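Local coordinates for protein type IV pilus biogenesis factor PilY1 (Pseudomonas aeruginosa, PDB 3HX6) that primes type IV pilus assembly, supports twitching motility and host-cell adhesion, and, apparently through calcium binding and release, helps regulate pilus retraction, at residues A[411-422]-A[479-490]; A[493-504]-A[547-555]. The protein carries 3 engineered substitutions. All blocks are in the same frame, centred on the assembly; numbering follows the deposited sequence.

Contact 1: residues A[411-422]-A[479-490]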
loop_
_atom_site.group_PDB
_atom_site.type_symbol
_atom_site.label_atom_id
_atom_site.label_comp_id
_atom_site.label_asym_id
_atom_site.label_seq_id
_atom_site.Cartn_x
_atom_site.Cartn_y
_atom_site.Cartn_z
ATOM N N THR A 411 8.063 -15.263 21.655
ATOM C CA THR A 411 9.315 -15.324 22.393
ATOM C C THR A 411 10.069 -14.132 21.807
ATOM O O THR A 411 10.238 -14.025 20.590
ATOM C CB THR A 411 10.095 -16.638 22.146
ATOM O OG1 THR A 411 10.537 -16.689 20.788
ATOM C CG2 THR A 411 9.211 -17.838 22.428
ATOM N N ILE A 412 10.498 -13.228 22.674
ATOM C CA ILE A 412 11.178 -12.029 22.228
ATOM C C ILE A 412 12.547 -11.851 22.847
ATOM O O ILE A 412 12.950 -12.582 23.757
ATOM C CB ILE A 412 10.320 -10.783 22.544
ATOM C CG1 ILE A 412 10.028 -10.694 24.044
ATOM C CG2 ILE A 412 8.983 -10.876 21.817
ATOM C CD1 ILE A 412 11.175 -10.216 24.897
ATOM N N ARG A 413 13.268 -10.868 22.331
ATOM C CA ARG A 413 14.577 -10.541 22.847
ATOM C C ARG A 413 14.646 -9.034 22.989
ATOM O O ARG A 413 14.032 -8.299 22.213
ATOM C CB ARG A 413 15.673 -11.045 21.910
ATOM C CG ARG A 413 15.920 -12.536 22.032
ATOM C CD ARG A 413 17.016 -13.028 21.095
ATOM N NE ARG A 413 17.231 -14.464 21.256
ATOM C CZ ARG A 413 18.026 -15.190 20.479
ATOM N NH1 ARG A 413 18.681 -14.613 19.479
ATOM N NH2 ARG A 413 18.171 -16.489 20.705
ATOM N N ILE A 414 15.357 -8.582 24.013
ATOM C CA ILE A 414 15.527 -7.157 24.253
ATOM C C ILE A 414 17.002 -6.842 24.108
ATOM O O ILE A 414 17.858 -7.572 24.608
ATOM C CB ILE A 414 15.052 -6.747 25.673
ATOM C CG1 ILE A 414 13.526 -6.854 25.757
ATOM C CG2 ILE A 414 15.491 -5.322 25.995
ATOM C CD1 ILE A 414 13.070 -8.066 26.525
ATOM N N ALA A 415 17.291 -5.756 23.406
ATOM C CA ALA A 415 18.662 -5.340 23.180
ATOM C C ALA A 415 18.979 -4.137 24.051
ATOM O O ALA A 415 18.077 -3.431 24.498
ATOM C CB ALA A 415 18.857 -4.978 21.706
ATOM N N SER A 416 20.268 -3.915 24.281
ATOM C CA SER A 416 20.735 -2.778 25.063
ATOM C C SER A 416 20.473 -1.527 24.234
ATOM O O SER A 416 20.091 -1.618 23.060
ATOM C CB SER A 416 22.236 -2.906 25.334
ATOM O OG SER A 416 22.963 -3.041 24.119
ATOM N N GLN A 417 20.688 -0.363 24.838
ATOM C CA GLN A 417 20.462 0.901 24.151
ATOM C C GLN A 417 21.575 1.889 24.491
ATOM O O GLN A 417 21.324 3.002 24.944
ATOM C CB GLN A 417 19.102 1.470 24.562
ATOM C CG GLN A 417 18.663 2.708 23.800
ATOM C CD GLN A 417 17.252 3.127 24.173
ATOM O OE1 GLN A 417 16.327 3.045 23.363
ATOM N NE2 GLN A 417 17.080 3.567 25.403
ATOM N N ASN A 418 22.810 1.466 24.263
ATOM C CA ASN A 418 23.970 2.292 24.553
ATOM C C ASN A 418 24.148 3.333 23.464
ATOM O O ASN A 418 24.030 3.033 22.276
ATOM C CB ASN A 418 25.209 1.413 24.640
ATOM C CG ASN A 418 25.025 0.259 25.597
ATOM O OD1 ASN A 418 25.469 -0.859 25.335
ATOM N ND2 ASN A 418 24.367 0.525 26.720
ATOM N N PRO A 419 24.415 4.581 23.854
ATOM C CA PRO A 419 24.599 5.616 22.840
ATOM C C PRO A 419 25.965 5.499 22.177
ATOM O O PRO A 419 26.874 4.864 22.709
ATOM C CB PRO A 419 24.443 6.907 23.638
ATOM C CG PRO A 419 25.014 6.535 24.978
ATOM C CD PRO A 419 24.443 5.150 25.214
ATOM N N VAL A 420 26.095 6.096 21.001
ATOM C CA VAL A 420 27.352 6.082 20.272
ATOM C C VAL A 420 27.862 7.518 20.264
ATOM O O VAL A 420 27.125 8.437 19.899
ATOM C CB VAL A 420 27.158 5.627 18.806
ATOM C CG1 VAL A 420 28.491 5.664 18.073
ATOM C CG2 VAL A 420 26.577 4.219 18.765
ATOM N N ASN A 421 29.113 7.714 20.670
ATOM C CA ASN A 421 29.694 9.052 20.687
ATOM C C ASN A 421 30.550 9.184 19.438
ATOM O O ASN A 421 31.714 8.784 19.418
ATOM C CB ASN A 421 30.553 9.257 21.936
ATOM C CG ASN A 421 30.966 10.708 22.123
ATOM O OD1 ASN A 421 31.848 11.014 22.923
ATOM N ND2 ASN A 421 30.318 11.611 21.391
ATOM N N TRP A 422 29.958 9.748 18.394
ATOM C CA TRP A 422 30.636 9.895 17.114
ATOM C C TRP A 422 31.806 10.872 17.061
ATOM O O TRP A 422 32.853 10.550 16.499
ATOM C CB TRP A 422 29.629 10.295 16.035
ATOM C CG TRP A 422 28.438 9.385 15.915
ATOM C CD1 TRP A 422 27.174 9.628 16.372
ATOM C CD2 TRP A 422 28.390 8.111 15.262
ATOM N NE1 TRP A 422 26.341 8.589 16.038
ATOM C CE2 TRP A 422 27.061 7.643 15.357
ATOM C CE3 TRP A 422 29.342 7.320 14.602
ATOM C CZ2 TRP A 422 26.656 6.420 14.815
ATOM C CZ3 TRP A 422 28.939 6.101 14.060
ATOM C CH2 TRP A 422 27.607 5.664 14.171
ATOM N N TRP A 479 15.090 -15.554 13.948
ATOM C CA TRP A 479 14.817 -14.388 14.766
ATOM C C TRP A 479 14.812 -13.146 13.890
ATOM O O TRP A 479 15.763 -12.895 13.149
ATOM C CB TRP A 479 15.868 -14.232 15.865
ATOM C CG TRP A 479 15.632 -15.118 17.031
ATOM C CD1 TRP A 479 16.040 -16.409 17.181
ATOM C CD2 TRP A 479 14.889 -14.790 18.211
ATOM N NE1 TRP A 479 15.599 -16.909 18.384
ATOM C CE2 TRP A 479 14.890 -15.935 19.036
ATOM C CE3 TRP A 479 14.221 -13.639 18.649
ATOM C CZ2 TRP A 479 14.250 -15.962 20.281
ATOM C CZ3 TRP A 479 13.586 -13.666 19.885
ATOM C CH2 TRP A 479 13.606 -14.823 20.688
ATOM N N THR A 480 13.729 -12.385 13.972
ATOM C CA THR A 480 13.583 -11.149 13.217
ATOM C C THR A 480 13.884 -10.007 14.175
ATOM O O THR A 480 13.339 -9.962 15.275
ATOM C CB THR A 480 12.143 -10.977 12.690
ATOM O OG1 THR A 480 11.826 -12.057 11.806
ATOM C CG2 THR A 480 12.003 -9.657 11.941
ATOM N N TYR A 481 14.754 -9.093 13.765
ATOM C CA TYR A 481 15.118 -7.960 14.608
ATOM C C TYR A 481 14.808 -6.624 13.958
ATOM O O TYR A 481 14.830 -6.489 12.740
ATOM C CB TYR A 481 16.618 -7.975 14.939
ATOM C CG TYR A 481 17.117 -9.175 15.724
ATOM C CD1 TYR A 481 17.634 -10.295 15.071
ATOM C CD2 TYR A 481 17.104 -9.172 17.119
ATOM C CE1 TYR A 481 18.134 -11.386 15.788
ATOM C CE2 TYR A 481 17.598 -10.257 17.851
ATOM C CZ TYR A 481 18.112 -11.358 17.178
ATOM O OH TYR A 481 18.604 -12.428 17.894
ATOM N N GLY A 482 14.531 -5.637 14.799
ATOM C CA GLY A 482 14.273 -4.285 14.344
ATOM C C GLY A 482 15.173 -3.466 15.252
ATOM O O GLY A 482 14.877 -3.313 16.440
ATOM N N LEU A 483 16.282 -2.960 14.720
ATOM C CA LEU A 483 17.221 -2.201 15.542
ATOM C C LEU A 483 17.433 -0.772 15.075
ATOM O O LEU A 483 17.095 -0.416 13.947
ATOM C CB LEU A 483 18.584 -2.919 15.580
ATOM C CG LEU A 483 18.597 -4.352 16.131
ATOM C CD1 LEU A 483 19.933 -5.011 15.857
ATOM C CD2 LEU A 483 18.308 -4.337 17.626
ATOM N N ASP A 484 17.992 0.044 15.962
ATOM C CA ASP A 484 18.299 1.429 15.641
ATOM C C ASP A 484 19.574 1.384 14.810
ATOM O O ASP A 484 20.627 0.985 15.300
ATOM C CB ASP A 484 18.525 2.231 16.926
ATOM C CG ASP A 484 19.061 3.627 16.666
ATOM O OD1 ASP A 484 18.976 4.121 15.519
ATOM O OD2 ASP A 484 19.563 4.238 17.632
ATOM N N PRO A 485 19.491 1.776 13.531
ATOM C CA PRO A 485 20.678 1.754 12.669
ATOM C C PRO A 485 21.810 2.663 13.134
ATOM O O PRO A 485 22.971 2.416 12.815
ATOM C CB PRO A 485 20.125 2.173 11.310
ATOM C CG PRO A 485 18.997 3.101 11.682
ATOM C CD PRO A 485 18.334 2.351 12.822
ATOM N N TYR A 486 21.462 3.703 13.886
ATOM C CA TYR A 486 22.436 4.669 14.381
ATOM C C TYR A 486 23.221 4.192 15.592
ATOM O O TYR A 486 24.228 4.799 15.956
ATOM C CB TYR A 486 21.731 5.975 14.758
ATOM C CG TYR A 486 20.813 6.518 13.686
ATOM C CD1 TYR A 486 19.528 6.958 14.004
ATOM C CD2 TYR A 486 21.235 6.611 12.361
ATOM C CE1 TYR A 486 18.686 7.481 13.025
ATOM C CE2 TYR A 486 20.405 7.131 11.376
ATOM C CZ TYR A 486 19.134 7.566 11.711
ATOM O OH TYR A 486 18.320 8.097 10.738
ATOM N N THR A 487 22.770 3.113 16.220
ATOM C CA THR A 487 23.450 2.631 17.408
ATOM C C THR A 487 23.582 1.112 17.499
ATOM O O THR A 487 24.383 0.603 18.283
ATOM C CB THR A 487 22.708 3.131 18.665
ATOM O OG1 THR A 487 23.531 2.934 19.819
ATOM C CG2 THR A 487 21.417 2.366 18.849
ATOM N N GLY A 488 22.800 0.396 16.699
ATOM C CA GLY A 488 22.827 -1.058 16.737
ATOM C C GLY A 488 22.027 -1.591 17.917
ATOM O O GLY A 488 21.918 -2.799 18.117
ATOM N N GLY A 489 21.455 -0.683 18.699
ATOM C CA GLY A 489 20.689 -1.102 19.861
ATOM C C GLY A 489 19.189 -0.932 19.733
ATOM O O GLY A 489 18.648 -0.762 18.637
ATOM N N ARG A 490 18.517 -0.972 20.876
ATOM C CA ARG A 490 17.072 -0.837 20.949
ATOM C C ARG A 490 16.615 0.544 20.504
ATOM O O ARG A 490 17.189 1.554 20.910
ATOM C CB ARG A 490 16.626 -1.083 22.393
ATOM C CG ARG A 490 15.159 -0.868 22.682
ATOM C CD ARG A 490 15.008 -0.362 24.113
ATOM N NE ARG A 490 15.885 -1.106 24.999
ATOM C CZ ARG A 490 16.382 -0.647 26.140
ATOM N NH1 ARG A 490 16.087 0.571 26.563
ATOM N NH2 ARG A 490 17.202 -1.412 26.841
HETATM O O HOH W 1 23.979 7.560 17.116
#

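Contact 2: residues A[493-504]-A[547-555]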
loop_
_atom_site.group_PDB
_atom_site.type_symbol
_atom_site.label_atom_id
_atom_site.label_comp_id
_atom_site.label_asym_id
_atom_site.label_seq_id
_atom_site.Cartn_x
_atom_site.Cartn_y
_atom_site.Cartn_z
ATOM N N PHE A 493 11.518 3.869 20.086
ATOM C CA PHE A 493 10.108 3.761 19.746
ATOM C C PHE A 493 9.848 2.291 19.447
ATOM O O PHE A 493 10.776 1.553 19.112
ATOM C CB PHE A 493 9.809 4.633 18.525
ATOM C CG PHE A 493 10.706 4.355 17.350
ATOM C CD1 PHE A 493 10.397 3.346 16.445
ATOM C CD2 PHE A 493 11.872 5.090 17.163
ATOM C CE1 PHE A 493 11.234 3.073 15.369
ATOM C CE2 PHE A 493 12.718 4.826 16.093
ATOM C CZ PHE A 493 12.401 3.818 15.194
ATOM N N THR A 494 8.603 1.849 19.584
ATOM C CA THR A 494 8.310 0.452 19.310
ATOM C C THR A 494 8.291 0.254 17.798
ATOM O O THR A 494 7.714 1.052 17.054
ATOM C CB THR A 494 6.981 -0.002 19.996
ATOM O OG1 THR A 494 6.044 -0.476 19.022
ATOM C CG2 THR A 494 6.387 1.128 20.790
ATOM N N VAL A 495 8.960 -0.801 17.346
ATOM C CA VAL A 495 9.074 -1.083 15.923
ATOM C C VAL A 495 8.030 -2.042 15.378
ATOM O O VAL A 495 7.416 -1.773 14.347
ATOM C CB VAL A 495 10.499 -1.638 15.592
ATOM C CG1 VAL A 495 10.855 -2.757 16.554
ATOM C CG2 VAL A 495 10.557 -2.155 14.151
ATOM N N PHE A 496 7.821 -3.149 16.078
ATOM C CA PHE A 496 6.883 -4.162 15.623
ATOM C C PHE A 496 5.518 -4.159 16.287
ATOM O O PHE A 496 5.393 -3.913 17.484
ATOM C CB PHE A 496 7.479 -5.560 15.834
ATOM C CG PHE A 496 8.805 -5.772 15.168
ATOM C CD1 PHE A 496 8.894 -5.898 13.790
ATOM C CD2 PHE A 496 9.967 -5.861 15.927
ATOM C CE1 PHE A 496 10.120 -6.113 13.171
ATOM C CE2 PHE A 496 11.202 -6.076 15.321
ATOM C CZ PHE A 496 11.276 -6.202 13.936
ATOM N N ASP A 497 4.491 -4.431 15.496
ATOM C CA ASP A 497 3.162 -4.566 16.062
ATOM C C ASP A 497 3.114 -6.052 16.381
ATOM O O ASP A 497 2.726 -6.863 15.546
ATOM C CB ASP A 497 2.059 -4.227 15.059
ATOM C CG ASP A 497 0.692 -4.699 15.533
ATOM O OD1 ASP A 497 0.441 -4.636 16.758
ATOM O OD2 ASP A 497 -0.128 -5.130 14.694
ATOM N N LEU A 498 3.536 -6.411 17.586
ATOM C CA LEU A 498 3.554 -7.807 18.004
ATOM C C LEU A 498 2.199 -8.277 18.507
ATOM O O LEU A 498 1.968 -9.475 18.660
ATOM C CB LEU A 498 4.586 -7.995 19.116
ATOM C CG LEU A 498 6.024 -7.607 18.775
ATOM C CD1 LEU A 498 6.889 -7.708 20.022
ATOM C CD2 LEU A 498 6.550 -8.527 17.676
ATOM N N ALA A 499 1.309 -7.324 18.757
ATOM C CA ALA A 499 -0.013 -7.621 19.289
ATOM C C ALA A 499 -1.109 -7.823 18.249
ATOM O O ALA A 499 -2.284 -7.905 18.603
ATOM C CB ALA A 499 -0.416 -6.518 20.251
ATOM N N ARG A 500 -0.736 -7.915 16.977
ATOM C CA ARG A 500 -1.717 -8.092 15.910
ATOM C C ARG A 500 -2.802 -7.015 15.986
ATOM O O ARG A 500 -3.989 -7.307 15.822
ATOM C CB ARG A 500 -2.375 -9.475 16.004
ATOM C CG ARG A 500 -1.449 -10.639 15.708
ATOM C CD ARG A 500 -2.206 -11.951 15.716
ATOM N NE ARG A 500 -1.329 -13.076 15.421
ATOM C CZ ARG A 500 -1.709 -14.349 15.429
ATOM N NH1 ARG A 500 -2.965 -14.673 15.719
ATOM N NH2 ARG A 500 -0.829 -15.302 15.149
ATOM N N GLN A 501 -2.393 -5.776 16.231
ATOM C CA GLN A 501 -3.328 -4.662 16.335
ATOM C C GLN A 501 -3.621 -3.987 14.998
ATOM O O GLN A 501 -4.659 -3.346 14.834
ATOM C CB GLN A 501 -2.784 -3.610 17.305
ATOM C CG GLN A 501 -2.709 -4.074 18.739
ATOM C CD GLN A 501 -4.062 -4.481 19.271
ATOM O OE1 GLN A 501 -4.964 -3.653 19.394
ATOM N NE2 GLN A 501 -4.218 -5.763 19.578
ATOM N N GLY A 502 -2.709 -4.130 14.043
ATOM C CA GLY A 502 -2.911 -3.483 12.760
ATOM C C GLY A 502 -2.178 -2.156 12.792
ATOM O O GLY A 502 -2.136 -1.419 11.810
ATOM N N VAL A 503 -1.617 -1.846 13.953
ATOM C CA VAL A 503 -0.836 -0.632 14.140
ATOM C C VAL A 503 0.188 -0.888 15.225
ATOM O O VAL A 503 0.044 -1.808 16.027
ATOM C CB VAL A 503 -1.698 0.576 14.550
ATOM C CG1 VAL A 503 -2.484 1.068 13.350
ATOM C CG2 VAL A 503 -2.622 0.198 15.701
ATOM N N VAL A 504 1.226 -0.068 15.238
ATOM C CA VAL A 504 2.291 -0.206 16.211
ATOM C C VAL A 504 2.028 0.682 17.423
ATOM O O VAL A 504 2.147 1.903 17.342
ATOM C CB VAL A 504 3.649 0.181 15.586
ATOM C CG1 VAL A 504 4.779 -0.181 16.529
ATOM C CG2 VAL A 504 3.828 -0.521 14.251
ATOM N N GLU A 547 3.858 -15.146 9.168
ATOM C CA GLU A 547 3.505 -13.885 9.806
ATOM C C GLU A 547 4.126 -12.652 9.165
ATOM O O GLU A 547 5.280 -12.656 8.740
ATOM C CB GLU A 547 3.906 -13.905 11.287
ATOM C CG GLU A 547 2.864 -14.478 12.254
ATOM C CD GLU A 547 1.823 -13.451 12.695
ATOM O OE1 GLU A 547 2.209 -12.430 13.306
ATOM O OE2 GLU A 547 0.619 -13.669 12.433
ATOM N N CYS A 548 3.327 -11.597 9.096
ATOM C CA CYS A 548 3.768 -10.315 8.586
ATOM C C CYS A 548 3.574 -9.430 9.801
ATOM O O CYS A 548 2.604 -9.599 10.540
ATOM C CB CYS A 548 2.865 -9.807 7.469
ATOM S SG CYS A 548 3.060 -10.532 5.808
ATOM N N LEU A 549 4.486 -8.496 10.027
ATOM C CA LEU A 549 4.356 -7.614 11.172
ATOM C C LEU A 549 4.347 -6.161 10.728
ATOM O O LEU A 549 5.261 -5.708 10.039
ATOM C CB LEU A 549 5.508 -7.845 12.152
ATOM C CG LEU A 549 5.699 -9.269 12.685
ATOM C CD1 LEU A 549 6.961 -9.321 13.528
ATOM C CD2 LEU A 549 4.497 -9.696 13.511
ATOM N N THR A 550 3.298 -5.437 11.103
ATOM C CA THR A 550 3.217 -4.030 10.764
ATOM C C THR A 550 4.418 -3.405 11.467
ATOM O O THR A 550 4.705 -3.731 12.619
ATOM C CB THR A 550 1.917 -3.387 11.306
ATOM O OG1 THR A 550 0.780 -4.089 10.785
ATOM C CG2 THR A 550 1.834 -1.921 10.888
ATOM N N VAL A 551 5.132 -2.525 10.778
ATOM C CA VAL A 551 6.299 -1.901 11.379
ATOM C C VAL A 551 6.250 -0.383 11.397
ATOM O O VAL A 551 5.583 0.249 10.578
ATOM C CB VAL A 551 7.593 -2.339 10.666
ATOM C CG1 VAL A 551 7.846 -3.813 10.914
ATOM C CG2 VAL A 551 7.478 -2.069 9.176
ATOM N N ASN A 552 6.964 0.191 12.354
ATOM C CA ASN A 552 7.042 1.632 12.498
ATOM C C ASN A 552 8.491 2.051 12.268
ATOM O O ASN A 552 9.350 1.835 13.116
ATOM C CB ASN A 552 6.570 2.045 13.893
ATOM C CG ASN A 552 6.785 3.516 14.169
ATOM O OD1 ASN A 552 6.703 4.348 13.265
ATOM N ND2 ASN A 552 7.045 3.848 15.432
ATOM N N PRO A 553 8.775 2.653 11.103
ATOM C CA PRO A 553 10.116 3.113 10.724
ATOM C C PRO A 553 10.679 4.159 11.679
ATOM O O PRO A 553 11.872 4.440 11.668
ATOM C CB PRO A 553 9.907 3.682 9.320
ATOM C CG PRO A 553 8.709 2.940 8.813
ATOM C CD PRO A 553 7.811 2.930 10.025
ATOM N N GLY A 554 9.812 4.738 12.499
ATOM C CA GLY A 554 10.258 5.744 13.442
ATOM C C GLY A 554 9.455 7.024 13.319
ATOM O O GLY A 554 8.826 7.265 12.285
ATOM N N PRO A 555 9.468 7.878 14.355
ATOM C CA PRO A 555 8.716 9.138 14.321
ATOM C C PRO A 555 9.084 10.017 13.128
ATOM O O PRO A 555 10.094 9.713 12.458
ATOM C CB PRO A 555 9.075 9.781 15.658
ATOM C CG PRO A 555 10.480 9.301 15.885
ATOM C CD PRO A 555 10.369 7.839 15.519
HETATM O O HOH W 2 0.881 -6.440 12.332
#

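Contact 1: residues A[411-422]-A[479-490]
Arg413 lies across the indole of Trp479 along almost its whole length. Its CB reaches the ring rim at Trp479 CZ3, CG comes within 3.4 Å of the same CZ3, and CD sits over the six-membered ring, 3.7 Å from its centroid, in a CH-pi contact. The chain stays extended from CG to NE, which carries CZ over the five-membered ring as a cation-pi pair; the guanidinium lies flat on the indole with the planes 13° apart. At the tip, Arg413 NH1 donates in its own plane to Tyr481 OH (2.7 Å). Arginine suits this place because it is both a flat cation and a long apolar stem. Glu447 receives the charge through NH1 and also bonds Tyr481 OH, while Gln400 takes NE.

Farther on, Arg490 folds back at chi2 and chi3 and grips Ala415 O side-on with NE and NH2, both at 3.2 Å, while Gln417 CB rests over one guanidinium face. Arg490 backbone N donates to Ser416 O (2.8 Å, 168°). Beyond the turn, a water accepts from Trp422 NE1 and donates to Tyr486 O.

In the large mixed sheet of this beta-propeller protein, 521-524 runs between strands 408-415 and 477-483, so the Arg413-Trp479 stack links two strands that are not neighbours. Strand 392-405 flanks 408-415 on its other side, and 459-466 flanks 477-483.

Contact 2: residues A[493-504]-A[547-555]
Chi1 of 53° sets the Phe493 ring between its own backbone N and carbonyl carbon, and chi1 of 173° turns the Asn552 amide away from its backbone N to meet it. Gly554 CA then lies over the Phe493 face, 3.5 Å from the ring centroid, with Pro555 CD on that face too; both are CH-pi contacts, and glycine lets the backbone itself approach the ring. Asn552 ND2 gives a weak bond to Thr494 O, and Asn552 N a firmer one to Val495 O (2.8 Å).

Asp497 N donates to Thr550 O (3.0 Å), and this bond and that of Asn552 N frame a single beta bridge, Phe496 with Val551, which lays the 493-504 loop against strand 548-550, an edge of the small antiparallel sheet 531-550. Phe496 CD1 packs on Val551 CG1 (3.7 Å) and Leu549 CD1, apolar groups suited to this buried strip.

Asp497 occupies the middle position of an inverse gamma turn. Its carboxylate closes the loop: OD1 takes Gln501 N by its syn lone pair, OD2 takes Gly502 N, and a water joins OD2 to Thr550 N. Arg500 NH2 makes a long salt bridge to Glu547 OE2 (3.5 Å); Glu547 OE1 pairs with Arg410, and Arg500 NE makes a weak, long ion pair with Glu79 of the second subunit.

How the contacts relate
Both segments of contact 1 precede those of contact 2 in the sequence, and the two centres are about 16 Å apart. Strand 477-483 leads through 484-490 directly into the 493-504 loop, and strand 459-466 packs against side chains of both contacts. They touch where the Phe496 ring meets the backbone of strand 477-483, with CE2 of Phe496 3.4 Å from Gly482 N; glycine there leaves room for the ring. The strand parts of contact 1 belong to the large mixed sheet, whereas contact 2 brings the small three-stranded sheet and the last modelled residues against it. Both lie away from the calcium site in this beta-propeller C-terminal domain of PilY1, and only contact 2 reaches the second subunit.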